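Local coordinates for putative exported protein (Bordetella pertussis, PDB 2DVZ), which probably serves as a periplasmic solute receptor (BugE) of a tripartite tricarboxylate-type transporter, and holds glutamate in its ligand pocket, at residues 134-137 and 138-142; 252-255 and 256-260. One frame throughout, in Å; residues are numbered along the deposited sequence.

Contact 1: residues 134-137 and 138-142. With CD (cadmium ion), chain D; CD (cadmium ion), chain E.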
ATOM      1  N   LEU A 134      13.936 -12.126 -15.139  1.00 13.22           N
ATOM      2  CA  LEU A 134      14.181 -11.219 -16.241  1.00 13.34           C
ATOM      3  C   LEU A 134      14.441 -11.912 -17.576  1.00 13.63           C
ATOM      4  O   LEU A 134      13.851 -11.540 -18.563  1.00 14.06           O
ATOM      5  CB  LEU A 134      15.345 -10.280 -15.886  1.00 13.59           C
ATOM      6  CG  LEU A 134      15.108  -9.284 -14.747  1.00 12.41           C
ATOM      7  CD1 LEU A 134      16.171  -8.212 -14.830  1.00 11.41           C
ATOM      8  CD2 LEU A 134      13.714  -8.658 -14.875  1.00 10.62           C
ATOM      9  N   GLU A 135      15.331 -12.904 -17.599  1.00 14.36           N
ATOM     10  CA  GLU A 135      15.602 -13.688 -18.793  1.00 15.18           C
ATOM     11  C   GLU A 135      14.327 -14.199 -19.440  1.00 15.54           C
ATOM     12  O   GLU A 135      14.090 -13.894 -20.612  1.00 16.13           O
ATOM     13  CB  GLU A 135      16.537 -14.839 -18.490  1.00 14.48           C
ATOM     14  CG  GLU A 135      17.980 -14.403 -18.454  1.00 16.72           C
ATOM     15  CD  GLU A 135      18.878 -15.359 -17.713  1.00 18.77           C
ATOM     16  OE1 GLU A 135      18.510 -16.537 -17.614  1.00 19.38           O
ATOM     17  OE2 GLU A 135      19.954 -14.938 -17.230  1.00 21.38           O
ATOM     18  N   GLU A 136      13.523 -14.953 -18.678  1.00 15.27           N
ATOM     19  CA  GLU A 136      12.209 -15.476 -19.117  1.00 15.41           C
ATOM     20  C   GLU A 136      11.265 -14.389 -19.710  1.00 15.42           C
ATOM     21  O   GLU A 136      10.646 -14.602 -20.764  1.00 15.57           O
ATOM     22  CB  GLU A 136      11.533 -16.224 -17.949  1.00 14.71           C
ATOM     23  CG  GLU A 136      10.075 -16.701 -18.152  1.00 15.95           C
ATOM     24  CD  GLU A 136       9.869 -17.747 -19.261  1.00 19.84           C
ATOM     25  OE1 GLU A 136      10.846 -18.417 -19.687  1.00 20.74           O
ATOM     26  OE2 GLU A 136       8.700 -17.918 -19.716  1.00 20.20           O
ATOM     27  N   LEU A 137      11.165 -13.241 -19.045  1.00 15.02           N
ATOM     28  CA  LEU A 137      10.301 -12.139 -19.529  1.00 15.66           C
ATOM     29  C   LEU A 137      10.824 -11.511 -20.819  1.00 16.29           C
ATOM     30  O   LEU A 137      10.043 -11.101 -21.660  1.00 16.84           O
ATOM     31  CB  LEU A 137      10.171 -11.037 -18.467  1.00 15.33           C
ATOM     32  CG  LEU A 137       9.506 -11.355 -17.125  1.00 13.85           C
ATOM     33  CD1 LEU A 137       9.458 -10.079 -16.299  1.00 10.97           C
ATOM     34  CD2 LEU A 137       8.083 -11.948 -17.297  1.00 12.50           C
ATOM     35  N   LYS A 138      12.150 -11.465 -20.966  1.00 16.83           N
ATOM     36  CA  LYS A 138      12.789 -10.888 -22.128  1.00 17.94           C
ATOM     37  C   LYS A 138      12.596 -11.751 -23.355  1.00 18.07           C
ATOM     38  O   LYS A 138      12.487 -11.218 -24.473  1.00 17.59           O
ATOM     39  CB  LYS A 138      14.273 -10.609 -21.873  1.00 17.97           C
ATOM     40  CG  LYS A 138      14.463  -9.311 -21.108  1.00 20.59           C
ATOM     41  CD  LYS A 138      15.889  -9.136 -20.585  1.00 22.86           C
ATOM     42  CE  LYS A 138      15.990  -7.875 -19.695  1.00 24.75           C
ATOM     43  NZ  LYS A 138      17.361  -7.761 -19.073  1.00 26.16           N
ATOM     44  N   LYS A 139      12.530 -13.070 -23.129  1.00 18.40           N
ATOM     45  CA  LYS A 139      12.286 -14.046 -24.204  1.00 18.68           C
ATOM     46  C   LYS A 139      10.829 -14.082 -24.649  1.00 18.54           C
ATOM     47  O   LYS A 139      10.521 -14.697 -25.648  1.00 18.89           O
ATOM     48  CB  LYS A 139      12.738 -15.444 -23.778  1.00 19.60           C
ATOM     49  CG  LYS A 139      14.261 -15.645 -23.824  1.00 20.72           C
ATOM     50  CD  LYS A 139      14.693 -16.853 -23.065  1.00 21.39           C
ATOM     51  CE  LYS A 139      16.205 -16.927 -22.999  1.00 24.09           C
ATOM     52  NZ  LYS A 139      16.902 -16.856 -24.334  1.00 25.22           N
ATOM     53  N   ASN A 140       9.938 -13.411 -23.916  1.00 17.83           N
ATOM     54  CA  ASN A 140       8.526 -13.496 -24.171  1.00 17.31           C
ATOM     55  C   ASN A 140       7.844 -12.128 -24.005  1.00 17.76           C
ATOM     56  O   ASN A 140       6.898 -12.023 -23.236  1.00 17.41           O
ATOM     57  CB  ASN A 140       7.893 -14.514 -23.214  1.00 16.98           C
ATOM     58  CG  ASN A 140       8.447 -15.923 -23.398  1.00 18.27           C
ATOM     59  OD1 ASN A 140       8.047 -16.621 -24.328  1.00 20.81           O
ATOM     60  ND2 ASN A 140       9.357 -16.359 -22.495  1.00 14.23           N
ATOM     61  N   PRO A 141       8.317 -11.081 -24.728  1.00 18.13           N
ATOM     62  CA  PRO A 141       7.702  -9.761 -24.522  1.00 18.48           C
ATOM     63  C   PRO A 141       6.224  -9.802 -24.848  1.00 18.63           C
ATOM     64  O   PRO A 141       5.835 -10.345 -25.882  1.00 19.06           O
ATOM     65  CB  PRO A 141       8.446  -8.843 -25.528  1.00 18.00           C
ATOM     66  CG  PRO A 141       9.052  -9.790 -26.530  1.00 18.07           C
ATOM     67  CD  PRO A 141       9.389 -11.022 -25.750  1.00 17.78           C
ATOM     68  N   GLY A 142       5.410  -9.250 -23.954  1.00 18.87           N
ATOM     69  CA  GLY A 142       3.991  -9.114 -24.207  1.00 18.54           C
ATOM     70  C   GLY A 142       3.163 -10.328 -23.842  1.00 18.60           C
ATOM     71  O   GLY A 142       1.926 -10.277 -23.934  1.00 19.33           O
TER
HETATM   72 CD    CD D1003      19.160 -18.542 -16.368  1.00 34.50          CD
HETATM   73 CD    CD E1004      11.172 -20.047 -21.263  1.00 23.83          CD
HETATM   74  O   HOH W   1       8.930 -20.159 -21.482  1.00 20.72           O
HETATM   75  O   HOH W   2      19.294 -17.599 -13.927  1.00  2.05           O
HETATM   76  O   HOH W   3      13.941 -19.948 -21.142  1.00 13.56           O
HETATM   77  O   HOH W   4      11.002 -22.160 -19.945  1.00  2.00           O

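Contact 2: residues 252-255 and 256-260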
ATOM      1  N   PRO A 252     -10.321  18.963  14.736  1.00 17.46           N
ATOM      2  CA  PRO A 252      -9.600  19.615  15.851  1.00 16.79           C
ATOM      3  C   PRO A 252      -8.349  18.837  16.272  1.00 16.91           C
ATOM      4  O   PRO A 252      -8.313  17.587  16.178  1.00 17.36           O
ATOM      5  CB  PRO A 252     -10.610  19.571  16.986  1.00 16.76           C
ATOM      6  CG  PRO A 252     -11.969  19.515  16.283  1.00 18.15           C
ATOM      7  CD  PRO A 252     -11.731  18.662  15.072  1.00 17.12           C
HETATM    8  N   MSE A 253      -7.345  19.569  16.735  1.00 16.31           N
HETATM    9  CA  MSE A 253      -6.075  18.980  17.185  1.00 17.31           C
HETATM   10  C   MSE A 253      -6.260  18.053  18.373  1.00 16.42           C
HETATM   11  O   MSE A 253      -5.547  17.071  18.499  1.00 15.62           O
HETATM   12  CB  MSE A 253      -5.013  20.076  17.504  1.00 17.69           C
HETATM   13  CG  MSE A 253      -4.546  20.856  16.266  1.00 20.99           C
HETATM   14 SE   MSE A 253      -3.863  19.673  14.803  1.00 29.78          SE
HETATM   15  CE  MSE A 253      -2.362  18.784  15.751  1.00 27.90           C
ATOM     16  N   ASP A 254      -7.233  18.376  19.223  1.00 16.84           N
ATOM     17  CA  ASP A 254      -7.643  17.496  20.317  1.00 17.58           C
ATOM     18  C   ASP A 254      -7.906  16.086  19.817  1.00 17.16           C
ATOM     19  O   ASP A 254      -7.407  15.128  20.392  1.00 17.76           O
ATOM     20  CB  ASP A 254      -8.900  18.014  21.058  1.00 17.22           C
ATOM     21  CG  ASP A 254      -9.329  17.074  22.193  1.00 20.16           C
ATOM     22  OD1 ASP A 254      -8.582  16.941  23.210  1.00 20.68           O
ATOM     23  OD2 ASP A 254     -10.410  16.434  22.066  1.00 24.02           O
ATOM     24  N   VAL A 255      -8.692  15.992  18.747  1.00 16.97           N
ATOM     25  CA  VAL A 255      -9.063  14.735  18.119  1.00 16.75           C
ATOM     26  C   VAL A 255      -7.830  14.009  17.549  1.00 16.78           C
ATOM     27  O   VAL A 255      -7.613  12.843  17.860  1.00 16.45           O
ATOM     28  CB  VAL A 255     -10.140  14.973  16.993  1.00 17.19           C
ATOM     29  CG1 VAL A 255     -10.190  13.784  15.993  1.00 16.35           C
ATOM     30  CG2 VAL A 255     -11.513  15.272  17.603  1.00 15.22           C
ATOM     31  N   VAL A 256      -7.047  14.734  16.740  1.00 16.78           N
ATOM     32  CA  VAL A 256      -5.769  14.291  16.164  1.00 16.77           C
ATOM     33  C   VAL A 256      -4.813  13.714  17.215  1.00 17.29           C
ATOM     34  O   VAL A 256      -4.310  12.608  17.063  1.00 17.32           O
ATOM     35  CB  VAL A 256      -5.061  15.449  15.336  1.00 16.39           C
ATOM     36  CG1 VAL A 256      -3.766  14.988  14.721  1.00 16.26           C
ATOM     37  CG2 VAL A 256      -5.955  15.962  14.248  1.00 15.33           C
ATOM     38  N   ASN A 257      -4.585  14.456  18.290  1.00 17.63           N
ATOM     39  CA  ASN A 257      -3.679  13.991  19.348  1.00 17.18           C
ATOM     40  C   ASN A 257      -4.254  12.840  20.140  1.00 16.70           C
ATOM     41  O   ASN A 257      -3.524  12.012  20.621  1.00 16.92           O
ATOM     42  CB  ASN A 257      -3.289  15.139  20.297  1.00 16.80           C
ATOM     43  CG  ASN A 257      -2.512  16.236  19.601  1.00 16.44           C
ATOM     44  OD1 ASN A 257      -1.537  15.968  18.896  1.00 17.14           O
ATOM     45  ND2 ASN A 257      -2.928  17.487  19.810  1.00 15.83           N
ATOM     46  N   LYS A 258      -5.558  12.802  20.316  1.00 16.79           N
ATOM     47  CA  LYS A 258      -6.141  11.660  20.983  1.00 17.32           C
ATOM     48  C   LYS A 258      -5.924  10.384  20.185  1.00 15.86           C
ATOM     49  O   LYS A 258      -5.494   9.393  20.734  1.00 15.43           O
ATOM     50  CB  LYS A 258      -7.625  11.888  21.319  1.00 18.56           C
ATOM     51  CG  LYS A 258      -7.820  12.556  22.673  1.00 22.41           C
ATOM     52  CD  LYS A 258      -9.282  12.941  22.872  1.00 26.75           C
ATOM     53  CE  LYS A 258      -9.517  13.577  24.220  1.00 29.63           C
ATOM     54  NZ  LYS A 258     -10.647  14.560  24.199  1.00 32.63           N
ATOM     55  N   LEU A 259      -6.234  10.443  18.892  1.00 15.23           N
ATOM     56  CA  LEU A 259      -6.073   9.327  17.960  1.00 14.70           C
ATOM     57  C   LEU A 259      -4.622   8.889  17.816  1.00 14.45           C
ATOM     58  O   LEU A 259      -4.340   7.705  17.772  1.00 13.97           O
ATOM     59  CB  LEU A 259      -6.597   9.720  16.570  1.00 14.47           C
ATOM     60  CG  LEU A 259      -8.109   9.914  16.426  1.00 13.93           C
ATOM     61  CD1 LEU A 259      -8.411  10.594  15.107  1.00 10.90           C
ATOM     62  CD2 LEU A 259      -8.827   8.562  16.552  1.00 14.50           C
ATOM     63  N   ARG A 260      -3.713   9.849  17.725  1.00 14.77           N
ATOM     64  CA  ARG A 260      -2.312   9.557  17.560  1.00 16.00           C
ATOM     65  C   ARG A 260      -1.778   8.853  18.792  1.00 16.79           C
ATOM     66  O   ARG A 260      -1.016   7.878  18.682  1.00 17.21           O
ATOM     67  CB  ARG A 260      -1.488  10.824  17.307  1.00 16.65           C
ATOM     68  CG  ARG A 260      -0.145  10.473  16.705  1.00 16.97           C
ATOM     69  CD  ARG A 260       0.928  11.308  17.256  1.00 19.23           C
ATOM     70  NE  ARG A 260       2.216  10.631  17.105  1.00 20.92           N
ATOM     71  CZ  ARG A 260       3.293  10.879  17.834  1.00 19.10           C
ATOM     72  NH1 ARG A 260       3.238  11.789  18.776  1.00 19.29           N
ATOM     73  NH2 ARG A 260       4.409  10.213  17.617  1.00 18.21           N
TER

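Contact 1: residues 134-137 and 138-142
The carbonyl oxygen of E136 takes the amide of N140 in a bond of 2.8 Å from N140 ND2 to E136 O, bent only modestly at the hydrogen (162°). E136 O lies close to the N140 amide plane, so the N-H points nearly at it. With CG of N140 turned anti to its own carbonyl carbon (chi1 -62°), the side chain folds back over the last turn of the helix and plugs an acceptor at its C-terminal end. The amide also passes near the E136 carboxylate, 3.3 Å from N140 ND2 to E136 OE2, but the planes are 39° apart and the angle is too poor for a bond.

That carboxylate serves a metal instead. CG of E136 stands anti to the backbone N (chi1 173°) and the chain kinks at chi2, bringing OE1 to 2.3 Å from a cadmium ion. One of the three waters on this ion donates a hydrogen bond to E136 OE2, so both carboxylate oxygens are engaged and the group's rotation is probably fixed. E135, one residue earlier, reaches a second cadmium with its OE1, while its OE2 makes a salt bridge to K131.

The backbone closes the helix in step. K138 N and K139 N are bonded to the carbonyls of L134 and E135, and N140 N meets L137 O at 3.2 Å from above the carbonyl plane. K138 lays its CG 3.4 Å from L134 O and runs on extended, whereas L134 and L137 turn to the interior and pack on F162 of helix 154-166. The segment thus ends helix 130-138, with its apolar side on helix 154-166 and the following loop leading into strand 145-148.

Contact 2: residues 252-255 and 256-260
The backbone N-H groups of N257 and K258 bond to the carbonyl oxygens of M253 and D254 in the first turns of helix 253-267, an alpha-helix of this periplasmic binding protein fold with P252 at the N-cap position. The i to i+4 ladder starts at the cap: V256 N binds P252 O at 3.2 Å, almost straight at 171°. N257 N follows with a tighter bond of 2.8 Å to M253 O, and V255 O accepts L259 N. Each of the four carbonyls from P252 to V255 therefore has a backbone donor one turn on. The amide of N257 lies near the same M253 carbonyl, yet its angle is too poor to add a bond. R260 NH2 bonds to G285 O, and NE weakly to N286 O.

D254 and K258 form the one salt bridge between the two segments, near the surface, with K258 also resting on Y16. CG of D254 stands anti to the backbone N (chi1 179°), and the extended lysine chain crosses the D254 side chain at a slant, bringing NZ to the carboxylate. K258 NZ is 2.8 Å from D254 OD2, received on its syn lone pair, with a weak second bond to D254 OD1.

V255, V256 and L259 are buried. V255 and L259 lie side by side and both touch Y16, while L259 also packs on V109 of strand 106-121 and on M44 and L48 of helix 32-48. The bent, exposed selenomethionine M253 reaches V256 from the surface, its CE 4.2 Å from V256 CG1. V255 and L259 pack closer, with V255 CG1 3.8 Å from L259 CD1.

Contact 1 and contact 2 lie on opposite sides of the chain's centre, their own centres about 51 Å apart and nearest atoms about 39 Å apart, and they share no helix or strand. Both are peripheral and partly buried, with leucine or valine buried and most charged groups nearer the surface. They differ in which end of a helix they occupy: residues 134-142 finish one, and a side-chain amide there takes up a terminal carbonyl, whereas residues 252-260 begin one and the backbone ladder takes up the carbonyls. Two carboxylates of contact 1, one of them buried, bind cadmium ions; that of contact 2 pairs with a lysine within the helix. Both lie away from the glutamate pocket.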